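Side-chain contacts in LYND (Lyngbya aestuarii, PDB 4V1T), which probably catalyses the ATP-dependent cyclodehydration of cysteine residues in precursor peptides to thiazolines, as a heterocyclase of the YcaO family: residues B[163-166]-B[167-171]; B[195-198]-B[199-202]; B[541-544]-B[545-549]; B[650-653]-B[654-657]; B[694-697]-B[698-701]. All coordinates share one frame; numbering follows the deposited sequence.

Interaction 1: residues B[163-166]-B[167-171]; sequences QPEL and AKINK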
loop_
_atom_site.group_PDB
_atom_site.type_symbol
_atom_site.label_atom_id
_atom_site.label_comp_id
_atom_site.label_asym_id
_atom_site.label_seq_id
_atom_site.Cartn_x
_atom_site.Cartn_y
_atom_site.Cartn_z
ATOM N N GLN B 163 23.763 -12.938 16.999
ATOM C CA GLN B 163 24.676 -13.833 17.705
ATOM C C GLN B 163 26.088 -13.670 17.151
ATOM O O GLN B 163 26.302 -13.852 15.955
ATOM C CB GLN B 163 24.235 -15.291 17.565
ATOM C CG GLN B 163 23.116 -15.702 18.510
ATOM C CD GLN B 163 23.606 -15.913 19.935
ATOM O OE1 GLN B 163 24.733 -15.569 20.269
ATOM N NE2 GLN B 163 22.759 -16.494 20.779
ATOM N N PRO B 164 27.064 -13.330 18.017
ATOM C CA PRO B 164 28.418 -13.034 17.523
ATOM C C PRO B 164 29.088 -14.170 16.740
ATOM O O PRO B 164 29.972 -13.897 15.939
ATOM C CB PRO B 164 29.211 -12.710 18.809
ATOM C CG PRO B 164 28.369 -13.164 19.936
ATOM C CD PRO B 164 26.947 -13.077 19.460
ATOM N N GLU B 165 28.671 -15.412 16.956
ATOM C CA GLU B 165 29.235 -16.533 16.220
ATOM C C GLU B 165 28.885 -16.473 14.724
ATOM O O GLU B 165 29.587 -17.043 13.895
ATOM C CB GLU B 165 28.748 -17.859 16.794
ATOM C CG GLU B 165 29.233 -19.058 15.986
ATOM C CD GLU B 165 28.964 -20.387 16.651
ATOM O OE1 GLU B 165 28.635 -20.413 17.857
ATOM O OE2 GLU B 165 29.093 -21.413 15.942
ATOM N N LEU B 166 27.801 -15.787 14.386
ATOM C CA LEU B 166 27.406 -15.654 12.991
ATOM C C LEU B 166 28.454 -14.887 12.188
ATOM O O LEU B 166 28.563 -15.056 10.973
ATOM C CB LEU B 166 26.043 -14.982 12.879
ATOM C CG LEU B 166 24.880 -15.770 13.484
ATOM C CD1 LEU B 166 23.609 -14.953 13.433
ATOM C CD2 LEU B 166 24.674 -17.101 12.785
ATOM N N ALA B 167 29.235 -14.060 12.869
ATOM C CA ALA B 167 30.274 -13.291 12.207
ATOM C C ALA B 167 31.329 -14.232 11.640
ATOM O O ALA B 167 31.793 -14.062 10.513
ATOM C CB ALA B 167 30.902 -12.304 13.175
ATOM N N LYS B 168 31.692 -15.238 12.428
ATOM C CA LYS B 168 32.680 -16.222 12.005
ATOM C C LYS B 168 32.131 -17.096 10.874
ATOM O O LYS B 168 32.830 -17.399 9.907
ATOM C CB LYS B 168 33.095 -17.095 13.188
ATOM C CG LYS B 168 34.172 -18.109 12.850
ATOM C CD LYS B 168 34.433 -19.047 14.015
ATOM C CE LYS B 168 35.577 -20.004 13.707
ATOM N NZ LYS B 168 36.896 -19.305 13.621
ATOM N N ILE B 169 30.884 -17.518 11.005
ATOM C CA ILE B 169 30.274 -18.337 9.970
ATOM C C ILE B 169 30.236 -17.553 8.653
ATOM O O ILE B 169 30.528 -18.090 7.580
ATOM C CB ILE B 169 28.856 -18.785 10.372
ATOM C CG1 ILE B 169 28.944 -19.770 11.539
ATOM C CG2 ILE B 169 28.128 -19.415 9.177
ATOM C CD1 ILE B 169 27.592 -20.219 12.069
ATOM N N ASN B 170 29.888 -16.274 8.764
ATOM C CA ASN B 170 29.849 -15.374 7.625
ATOM C C ASN B 170 31.229 -15.205 6.974
ATOM O O ASN B 170 31.339 -15.077 5.754
ATOM C CB ASN B 170 29.304 -14.014 8.064
ATOM C CG ASN B 170 29.122 -13.057 6.907
ATOM O OD1 ASN B 170 28.370 -13.330 5.982
ATOM N ND2 ASN B 170 29.807 -11.927 6.957
ATOM N N LYS B 171 32.279 -15.209 7.783
ATOM C CA LYS B 171 33.632 -15.021 7.261
ATOM C C LYS B 171 34.108 -16.236 6.489
ATOM O O LYS B 171 34.725 -16.100 5.435
ATOM C CB LYS B 171 34.612 -14.723 8.392
ATOM C CG LYS B 171 34.552 -13.296 8.905
ATOM C CD LYS B 171 34.882 -12.302 7.801
ATOM C CE LYS B 171 35.810 -11.193 8.278
ATOM N NZ LYS B 171 36.503 -10.530 7.136
#
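The N-terminal part of helix 165-176 is wound by backbone bonds from residues 163-166 into 167-171, and Leu166 and Ile169 put apolar side chains on the side that meets the sheet. Asn170 N donates to Leu166 O at 2.8 Å, and Ile169 N reaches Glu165 O at 3.2 Å, both with the four-residue spacing of an alpha helix. Ala167 N reaches back three residues to Pro164 O at 3.2 Å. Lys168 N adds a weak bond to Glu165 O.

On the inner side, Leu166 CD2 and Ile169 CD1 approach to 4.3 Å. The helix is the crossover of a beta-alpha-beta unit between the parallel strands 154-157 and 180-184, so this pair faces the sheet: Leu166 lies on Val156 and Leu182, Ile169 on Val156 and Trp180. The extended Glu165 chain runs out alongside Ile169, its OE2 standing 4.3 Å from Ile169 CD1.

Asn170 CB rests 3.2 Å from Leu166 O. With its CG anti to the backbone N (chi1 -175°), Asn170 sends its amide away from the preceding turn toward the zinc site, where OD1 accepts from Trp204 N and the side chain touches the metal ligand Cys203. At the other end, Gln163 NE2 is hydrogen-bonded to Asp159 OD1.

Interaction 2: residues B[195-198]-B[199-202]; sequences VFVP and GKTG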
loop_
_atom_site.group_PDB
_atom_site.type_symbol
_atom_site.label_atom_id
_atom_site.label_comp_id
_atom_site.label_asym_id
_atom_site.label_seq_id
_atom_site.Cartn_x
_atom_site.Cartn_y
_atom_site.Cartn_z
ATOM N N VAL B 195 18.866 -16.379 2.500
ATOM C CA VAL B 195 19.914 -17.185 1.923
ATOM C C VAL B 195 21.027 -16.225 1.523
ATOM O O VAL B 195 20.817 -15.347 0.686
ATOM C CB VAL B 195 19.435 -17.979 0.689
ATOM C CG1 VAL B 195 20.616 -18.556 -0.089
ATOM C CG2 VAL B 195 18.487 -19.086 1.114
ATOM N N PHE B 196 22.197 -16.395 2.131
ATOM C CA PHE B 196 23.381 -15.626 1.780
ATOM C C PHE B 196 24.129 -16.315 0.644
ATOM O O PHE B 196 24.553 -17.458 0.783
ATOM C CB PHE B 196 24.315 -15.477 2.989
ATOM C CG PHE B 196 23.694 -14.768 4.163
ATOM C CD1 PHE B 196 23.604 -13.391 4.186
ATOM C CD2 PHE B 196 23.203 -15.484 5.242
ATOM C CE1 PHE B 196 23.048 -12.739 5.264
ATOM C CE2 PHE B 196 22.656 -14.834 6.339
ATOM C CZ PHE B 196 22.574 -13.462 6.348
ATOM N N VAL B 197 24.288 -15.608 -0.466
ATOM C CA VAL B 197 25.108 -16.076 -1.581
ATOM C C VAL B 197 26.320 -15.144 -1.731
ATOM O O VAL B 197 26.181 -14.037 -2.250
ATOM C CB VAL B 197 24.314 -16.111 -2.907
ATOM C CG1 VAL B 197 25.148 -16.780 -3.990
ATOM C CG2 VAL B 197 23.002 -16.857 -2.737
ATOM N N PRO B 198 27.504 -15.579 -1.255
ATOM C CA PRO B 198 28.719 -14.755 -1.322
ATOM C C PRO B 198 29.018 -14.234 -2.719
ATOM O O PRO B 198 29.124 -15.024 -3.647
ATOM C CB PRO B 198 29.814 -15.718 -0.870
ATOM C CG PRO B 198 29.126 -16.627 0.072
ATOM C CD PRO B 198 27.736 -16.815 -0.490
ATOM N N GLY B 199 29.127 -12.915 -2.855
ATOM C CA GLY B 199 29.363 -12.282 -4.149
ATOM C C GLY B 199 28.106 -11.727 -4.810
ATOM O O GLY B 199 28.183 -10.799 -5.618
ATOM N N LYS B 200 26.951 -12.292 -4.471
ATOM C CA LYS B 200 25.681 -11.855 -5.054
ATOM C C LYS B 200 24.825 -11.074 -4.069
ATOM O O LYS B 200 24.550 -9.900 -4.281
ATOM C CB LYS B 200 24.898 -13.056 -5.578
ATOM C CG LYS B 200 25.496 -13.630 -6.847
ATOM C CD LYS B 200 24.769 -14.879 -7.317
ATOM C CE LYS B 200 25.733 -15.850 -7.981
ATOM N NZ LYS B 200 26.594 -15.176 -8.991
ATOM N N THR B 201 24.403 -11.737 -3.000
ATOM C CA THR B 201 23.582 -11.094 -1.977
ATOM C C THR B 201 24.469 -10.358 -0.990
ATOM O O THR B 201 25.696 -10.457 -1.049
ATOM C CB THR B 201 22.735 -12.127 -1.209
ATOM O OG1 THR B 201 23.604 -12.995 -0.467
ATOM C CG2 THR B 201 21.878 -12.941 -2.171
ATOM N N GLY B 202 23.846 -9.633 -0.068
ATOM C CA GLY B 202 24.579 -9.046 1.029
ATOM C C GLY B 202 25.073 -10.142 1.955
ATOM O O GLY B 202 24.573 -11.257 1.914
#
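Thr201 OG1 has two partners: it accepts from Val197 N at 2.7 Å and donates to Gly202 O at 3.1 Å. The torsion that achieves this sets OG1 between its own backbone N and carbonyl carbon (chi1 66°), which turns the hydroxyl back toward the end of strand 189-196. A second shared atom is Val197 O, which takes Lys200 N at 2.9 Å and Thr201 N at 3.0 Å.

The bond from Lys200 N closes a type II beta turn with Pro198 and Gly199 at its corners. Gly199 has the positive phi that this turn needs at its second corner (phi 99°, psi -26°).

Carbon contacts add to the polar ones. Val197 CG1 meets Lys200 CD at 3.9 Å, the aliphatic part of the lysine passing the valine at a slant. The methyl groups Val197 CG2 and Thr201 CG2 come within 4.1 Å, the two side chains crossing at roughly a right angle.

Phe196, for its part, presents its edge to Gly202 O, which lies in the ring plane 3.3 Å from CD1; the same ring stacks on Trp180.

Gly202 directly precedes the zinc ligand Cys203. Because one hydroxyl both accepts from the strand end and donates to the residue before that ligand, its proton is directed to Gly202 O, which would probably help to hold the chain just before it enters the metal site.

Interaction 3: residues B[541-544]-B[545-549]; sequences AILQ and GFMEL. With MG (magnesium ion), chain O.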
loop_
_atom_site.group_PDB
_atom_site.type_symbol
_atom_site.label_atom_id
_atom_site.label_comp_id
_atom_site.label_asym_id
_atom_site.label_seq_id
_atom_site.Cartn_x
_atom_site.Cartn_y
_atom_site.Cartn_z
ATOM N N ALA B 541 18.730 18.008 -3.546
ATOM C CA ALA B 541 19.000 17.991 -2.121
ATOM C C ALA B 541 19.741 19.256 -1.674
ATOM O O ALA B 541 19.467 19.797 -0.601
ATOM C CB ALA B 541 19.797 16.749 -1.761
ATOM N N ILE B 542 20.682 19.713 -2.495
ATOM C CA ILE B 542 21.431 20.929 -2.201
ATOM C C ILE B 542 20.512 22.146 -2.156
ATOM O O ILE B 542 20.636 22.979 -1.269
ATOM C CB ILE B 542 22.541 21.164 -3.243
ATOM C CG1 ILE B 542 23.633 20.105 -3.085
ATOM C CG2 ILE B 542 23.149 22.557 -3.080
ATOM C CD1 ILE B 542 24.664 20.115 -4.197
ATOM N N LEU B 543 19.609 22.248 -3.130
ATOM C CA LEU B 543 18.672 23.359 -3.193
ATOM C C LEU B 543 17.828 23.435 -1.921
ATOM O O LEU B 543 17.687 24.494 -1.314
ATOM C CB LEU B 543 17.748 23.221 -4.404
ATOM C CG LEU B 543 16.728 24.347 -4.605
ATOM C CD1 LEU B 543 17.413 25.700 -4.717
ATOM C CD2 LEU B 543 15.882 24.082 -5.839
ATOM N N GLN B 544 17.263 22.304 -1.527
ATOM C CA GLN B 544 16.445 22.256 -0.332
ATOM C C GLN B 544 17.270 22.600 0.903
ATOM O O GLN B 544 16.812 23.335 1.772
ATOM C CB GLN B 544 15.798 20.878 -0.176
ATOM C CG GLN B 544 14.813 20.780 0.979
ATOM C CD GLN B 544 13.618 21.693 0.802
ATOM O OE1 GLN B 544 12.852 21.552 -0.155
ATOM N NE2 GLN B 544 13.455 22.648 1.727
ATOM N N GLY B 545 18.486 22.066 0.971
ATOM C CA GLY B 545 19.371 22.316 2.098
ATOM C C GLY B 545 19.673 23.792 2.246
ATOM O O GLY B 545 19.621 24.339 3.347
ATOM N N PHE B 546 19.978 24.432 1.122
ATOM C CA PHE B 546 20.249 25.870 1.091
ATOM C C PHE B 546 19.040 26.655 1.607
ATOM O O PHE B 546 19.169 27.529 2.457
ATOM C CB PHE B 546 20.604 26.328 -0.339
ATOM C CG PHE B 546 21.170 27.717 -0.405
ATOM C CD1 PHE B 546 20.336 28.820 -0.436
ATOM C CD2 PHE B 546 22.540 27.918 -0.405
ATOM C CE1 PHE B 546 20.859 30.098 -0.470
ATOM C CE2 PHE B 546 23.068 29.194 -0.446
ATOM C CZ PHE B 546 22.226 30.286 -0.480
ATOM N N MET B 547 17.860 26.332 1.093
ATOM C CA MET B 547 16.644 27.020 1.497
ATOM C C MET B 547 16.383 26.832 2.984
ATOM O O MET B 547 15.837 27.721 3.645
ATOM C CB MET B 547 15.436 26.507 0.695
ATOM C CG MET B 547 15.427 26.972 -0.744
ATOM S SD MET B 547 15.467 28.768 -0.860
ATOM C CE MET B 547 16.298 28.953 -2.424
ATOM N N GLU B 548 16.768 25.677 3.518
ATOM C CA GLU B 548 16.644 25.469 4.945
ATOM C C GLU B 548 17.514 26.494 5.672
ATOM O O GLU B 548 17.052 27.148 6.587
ATOM C CB GLU B 548 17.035 24.052 5.347
ATOM C CG GLU B 548 16.738 23.747 6.810
ATOM C CD GLU B 548 16.654 22.265 7.075
ATOM O OE1 GLU B 548 17.708 21.629 7.257
ATOM O OE2 GLU B 548 15.529 21.732 7.080
ATOM N N LEU B 549 18.754 26.665 5.232
ATOM C CA LEU B 549 19.654 27.634 5.862
ATOM C C LEU B 549 19.084 29.066 5.896
ATOM O O LEU B 549 19.160 29.734 6.926
ATOM C CB LEU B 549 21.005 27.635 5.151
ATOM C CG LEU B 549 21.845 26.353 5.233
ATOM C CD1 LEU B 549 23.221 26.608 4.644
ATOM C CD2 LEU B 549 21.989 25.839 6.659
HETATM MG MG MG O . 14.922 19.695 7.274
HETATM O O HOH W 1 14.350 17.660 7.174
HETATM O O HOH W 2 15.782 19.421 5.357
HETATM O O HOH W 3 16.805 18.841 7.696
#
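The nucleotide site of the YcaO domain draws on one face of helix 538-561, where Gln544 and Glu548 follow each other by one turn and both touch ADP. Their backbones are joined by Glu548 N to Gln544 O at 2.9 Å, and Glu548 CB sits 3.7 Å from the same oxygen. A trans first torsion (chi1 -172°) and an extended chain beyond it carry the Glu548 carboxylate out to a magnesium ion. OE2 binds the metal at 2.1 Å while OE1 stays 3.4 Å from it, so the carboxylate is monodentate. Three waters and two further atoms outside these residues bring the ligands to six. OE1 accepts from Gly531 N, which, with the metal bond, probably fixes the rotation of the carboxylate.

The neighbouring face is apolar. Leu543 and Met547 run next to each other in one direction, with Leu543 CD1 and Met547 CE 4.1 Å apart; helix 697-710 covers them, through Ile697 and Val701 on the leucine and Cys704 on the methionine. A helix with a buried apolar face and a polar face carrying a metal-binding glutamate fits the ATP- and magnesium-binding site of YcaO proteins.

Interaction 4: residues B[650-653]-B[654-657]; sequences KVPD and ENLK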
loop_
_atom_site.group_PDB
_atom_site.type_symbol
_atom_site.label_atom_id
_atom_site.label_comp_id
_atom_site.label_asym_id
_atom_site.label_seq_id
_atom_site.Cartn_x
_atom_site.Cartn_y
_atom_site.Cartn_z
ATOM N N LYS B 650 -5.767 17.774 20.147
ATOM C CA LYS B 650 -6.741 16.891 20.776
ATOM C C LYS B 650 -6.187 16.244 22.038
ATOM O O LYS B 650 -6.939 15.672 22.824
ATOM C CB LYS B 650 -7.213 15.828 19.786
ATOM C CG LYS B 650 -7.949 16.438 18.600
ATOM C CD LYS B 650 -9.090 15.566 18.085
ATOM C CE LYS B 650 -10.290 16.418 17.676
ATOM N NZ LYS B 650 -11.025 15.859 16.509
ATOM N N VAL B 651 -4.876 16.346 22.231
ATOM C CA VAL B 651 -4.238 15.892 23.463
ATOM C C VAL B 651 -4.453 16.929 24.567
ATOM O O VAL B 651 -4.250 18.117 24.327
ATOM C CB VAL B 651 -2.725 15.693 23.262
ATOM C CG1 VAL B 651 -2.094 15.120 24.520
ATOM C CG2 VAL B 651 -2.461 14.783 22.069
ATOM N N PRO B 652 -4.845 16.496 25.782
ATOM C CA PRO B 652 -4.995 17.486 26.858
ATOM C C PRO B 652 -3.655 17.901 27.456
ATOM O O PRO B 652 -2.659 17.199 27.273
ATOM C CB PRO B 652 -5.852 16.753 27.907
ATOM C CG PRO B 652 -6.274 15.459 27.264
ATOM C CD PRO B 652 -5.227 15.156 26.247
ATOM N N ASP B 653 -3.639 19.023 28.171
ATOM C CA ASP B 653 -2.400 19.572 28.729
ATOM C C ASP B 653 -1.678 18.578 29.639
ATOM O O ASP B 653 -0.449 18.570 29.705
ATOM C CB ASP B 653 -2.690 20.871 29.493
ATOM C CG ASP B 653 -3.258 21.969 28.593
ATOM O OD1 ASP B 653 -3.256 21.793 27.355
ATOM O OD2 ASP B 653 -3.710 23.007 29.120
ATOM N N GLU B 654 -2.449 17.727 30.311
ATOM C CA GLU B 654 -1.898 16.760 31.254
ATOM C C GLU B 654 -1.025 15.732 30.550
ATOM O O GLU B 654 0.099 15.465 30.968
ATOM C CB GLU B 654 -3.015 16.028 32.001
ATOM C CG GLU B 654 -3.976 16.936 32.751
ATOM C CD GLU B 654 -5.088 17.470 31.870
ATOM O OE1 GLU B 654 -4.793 18.268 30.952
ATOM O OE2 GLU B 654 -6.257 17.085 32.095
ATOM N N ASN B 655 -1.558 15.153 29.481
ATOM C CA ASN B 655 -0.892 14.058 28.791
ATOM C C ASN B 655 0.058 14.537 27.715
ATOM O O ASN B 655 0.671 13.725 27.022
ATOM C CB ASN B 655 -1.929 13.117 28.180
ATOM C CG ASN B 655 -2.983 12.693 29.180
ATOM O OD1 ASN B 655 -4.168 12.946 28.988
ATOM N ND2 ASN B 655 -2.552 12.059 30.264
ATOM N N LEU B 656 0.230 15.842 27.588
ATOM C CA LEU B 656 1.182 16.371 26.626
ATOM C C LEU B 656 2.586 15.925 26.943
ATOM O O LEU B 656 3.044 16.016 28.063
ATOM C CB LEU B 656 1.148 17.882 26.615
ATOM C CG LEU B 656 0.343 18.551 25.529
ATOM C CD1 LEU B 656 0.555 20.045 25.623
ATOM C CD2 LEU B 656 0.775 18.055 24.170
ATOM N N LYS B 657 3.277 15.480 25.918
ATOM C CA LYS B 657 4.649 15.051 26.031
ATOM C C LYS B 657 5.377 15.839 25.019
ATOM O O LYS B 657 4.802 16.724 24.410
ATOM C CB LYS B 657 4.796 13.576 25.703
ATOM C CG LYS B 657 4.152 12.634 26.704
ATOM C CD LYS B 657 5.027 12.459 27.925
ATOM C CE LYS B 657 4.205 12.132 29.153
ATOM N NZ LYS B 657 3.594 10.777 29.055
#
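Two flat groups, the carboxamide of Asn655 and the carboxylate of Glu654, each bring an oxygen against the ring of Pro652. Asn655 OD1 lies 3.7 Å from both CG and CD of Pro652, the amide crossing the ring at a slant. Glu654 OE1 approaches a different corner, 3.6 Å from Pro652 CB. The bend of the glutamate at chi2 (85°) folds its carboxylate back over the preceding residues; OE1 also comes near Asp653 N, but the N-H is badly aimed and makes no hydrogen bond there.

The segments form a beta turn in the loop between helices 630-649 and 661-666, with Asp653 and Glu654 at the corners, both at helical backbone angles. A weak bond closes it, Asn655 N to Pro652 O at 3.2 Å.

Next to the turn, Val651 CG1 is the apolar contact point. It rests 4.1 Å from Leu656 CD2 and also meets Asn655 CB. Leu656 CB packs 3.5 Å from Asp653 O, and its side chain reaches Thr661 of the next helix.

The carboxylate of Asp653 is engaged by other parts of the chain: OD1 forms a salt bridge with Arg619 and OD2 a hydrogen bond with Ser616 OG. Glu654 OE1 stands 5.2 Å from Asp653 OD2, a pairing of like charges that the arginine probably eases.

Interaction 5: residues B[694-697]-B[698-701]; sequences SDDI and YTDV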
loop_
_atom_site.group_PDB
_atom_site.type_symbol
_atom_site.label_atom_id
_atom_site.label_comp_id
_atom_site.label_asym_id
_atom_site.label_seq_id
_atom_site.Cartn_x
_atom_site.Cartn_y
_atom_site.Cartn_z
ATOM N N SER B 694 14.002 29.197 -12.069
ATOM C CA SER B 694 13.897 28.726 -13.446
ATOM C C SER B 694 13.109 27.423 -13.485
ATOM O O SER B 694 12.339 27.141 -12.574
ATOM C CB SER B 694 15.287 28.509 -14.031
ATOM O OG SER B 694 15.886 27.361 -13.463
ATOM N N ASP B 695 13.297 26.636 -14.542
ATOM C CA ASP B 695 12.730 25.290 -14.621
ATOM C C ASP B 695 13.833 24.250 -14.528
ATOM O O ASP B 695 13.617 23.069 -14.803
ATOM C CB ASP B 695 11.941 25.114 -15.920
ATOM C CG ASP B 695 10.611 25.837 -15.889
ATOM O OD1 ASP B 695 9.660 25.300 -15.280
ATOM O OD2 ASP B 695 10.511 26.936 -16.473
ATOM N N ASP B 696 15.022 24.704 -14.150
ATOM C CA ASP B 696 16.158 23.827 -13.967
ATOM C C ASP B 696 16.620 23.933 -12.525
ATOM O O ASP B 696 16.928 25.022 -12.042
ATOM C CB ASP B 696 17.287 24.199 -14.919
ATOM C CG ASP B 696 18.324 23.109 -15.038
ATOM O OD1 ASP B 696 18.579 22.404 -14.036
ATOM O OD2 ASP B 696 18.887 22.954 -16.141
ATOM N N ILE B 697 16.665 22.797 -11.841
ATOM C CA ILE B 697 17.046 22.776 -10.439
ATOM C C ILE B 697 18.494 23.236 -10.296
ATOM O O ILE B 697 18.827 23.995 -9.389
ATOM C CB ILE B 697 16.862 21.374 -9.813
ATOM C CG1 ILE B 697 15.407 20.916 -9.942
ATOM C CG2 ILE B 697 17.240 21.391 -8.339
ATOM C CD1 ILE B 697 15.197 19.432 -9.683
ATOM N N TYR B 698 19.343 22.791 -11.211
ATOM C CA TYR B 698 20.759 23.142 -11.183
ATOM C C TYR B 698 20.988 24.641 -11.359
ATOM O O TYR B 698 21.878 25.220 -10.741
ATOM C CB TYR B 698 21.514 22.370 -12.268
ATOM C CG TYR B 698 22.957 22.788 -12.413
ATOM C CD1 TYR B 698 23.840 22.686 -11.347
ATOM C CD2 TYR B 698 23.437 23.280 -13.611
ATOM C CE1 TYR B 698 25.160 23.073 -11.474
ATOM C CE2 TYR B 698 24.756 23.667 -13.745
ATOM C CZ TYR B 698 25.610 23.561 -12.676
ATOM O OH TYR B 698 26.918 23.948 -12.820
ATOM N N THR B 699 20.196 25.266 -12.218
ATOM C CA THR B 699 20.306 26.699 -12.414
ATOM C C THR B 699 19.881 27.411 -11.140
ATOM O O THR B 699 20.426 28.452 -10.791
ATOM C CB THR B 699 19.446 27.176 -13.598
ATOM O OG1 THR B 699 19.821 26.453 -14.776
ATOM C CG2 THR B 699 19.643 28.671 -13.847
ATOM N N ASP B 700 18.913 26.830 -10.437
ATOM C CA ASP B 700 18.386 27.435 -9.223
ATOM C C ASP B 700 19.387 27.432 -8.074
ATOM O O ASP B 700 19.417 28.381 -7.307
ATOM C CB ASP B 700 17.100 26.737 -8.787
ATOM C CG ASP B 700 15.890 27.221 -9.554
ATOM O OD1 ASP B 700 16.071 27.886 -10.594
ATOM O OD2 ASP B 700 14.755 26.938 -9.121
ATOM N N VAL B 701 20.208 26.386 -7.960
ATOM C CA VAL B 701 21.201 26.342 -6.884
ATOM C C VAL B 701 22.357 27.289 -7.194
ATOM O O VAL B 701 22.897 27.922 -6.293
ATOM C CB VAL B 701 21.755 24.911 -6.611
ATOM C CG1 VAL B 701 20.636 23.890 -6.605
ATOM C CG2 VAL B 701 22.828 24.514 -7.610
#
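Helix 697-710 starts with Asp700 N bonded to Asp696 O at 3.1 Å and Val701 N to Ile697 O, and Asp696 serves as its N-cap. The capping bond runs from Tyr698 N to Asp696 OD1 at 3.0 Å, the donor approaching on the anti side, 32° out of the carboxylate plane. With chi1 at -164°, CG of Asp696 lies across from the backbone N, which sets the aspartate next to Tyr698 with a similar heading. Its carboxylate is held from outside as well, OD1 by Arg333 N and OD2 by Ser332 OG. Thr699 crosses it at about a right angle, OG1 3.4 Å from Asp696 CB.

Just before the cap, Ser694 makes an ST turn: its OG accepts from Asp696 N at 2.9 Å. Ser694 also links the approach loop to the first helical turn through Asp700. Asp700 OD2 forms a salt bridge with Lys335, which leaves both oxygens of this buried carboxylate engaged and probably stabilises its negative charge.

Asp700 OD1 takes two donors from one residue, each at 2.9 Å: Ser694 N on its syn lone pair, and Ser694 OG from above the carboxylate plane.

The five contacts follow one another along the chain. Interactions 1 and 2, with centres about 15 Å apart, both adjoin the mixed sheet of the zinc-binding region: helix 165-176 crosses between its strands 154-157 and 180-184, and residues 197-202 lead from strand 189-196 toward the metal ligands. Interactions 3, 4 and 5 belong to the YcaO region. Helices 538-561 and 697-710 touch, Leu543 CB lying 3.7 Å from Val701 CG1, so the capped helix start of interaction 5 backs the magnesium-bearing helix of interaction 3. Interaction 4 is a surface loop, centred about 34 Å from the centre of interaction 3. About 42 Å separates the centres of interactions 1 and 3, consistent with distant zinc and nucleotide sites.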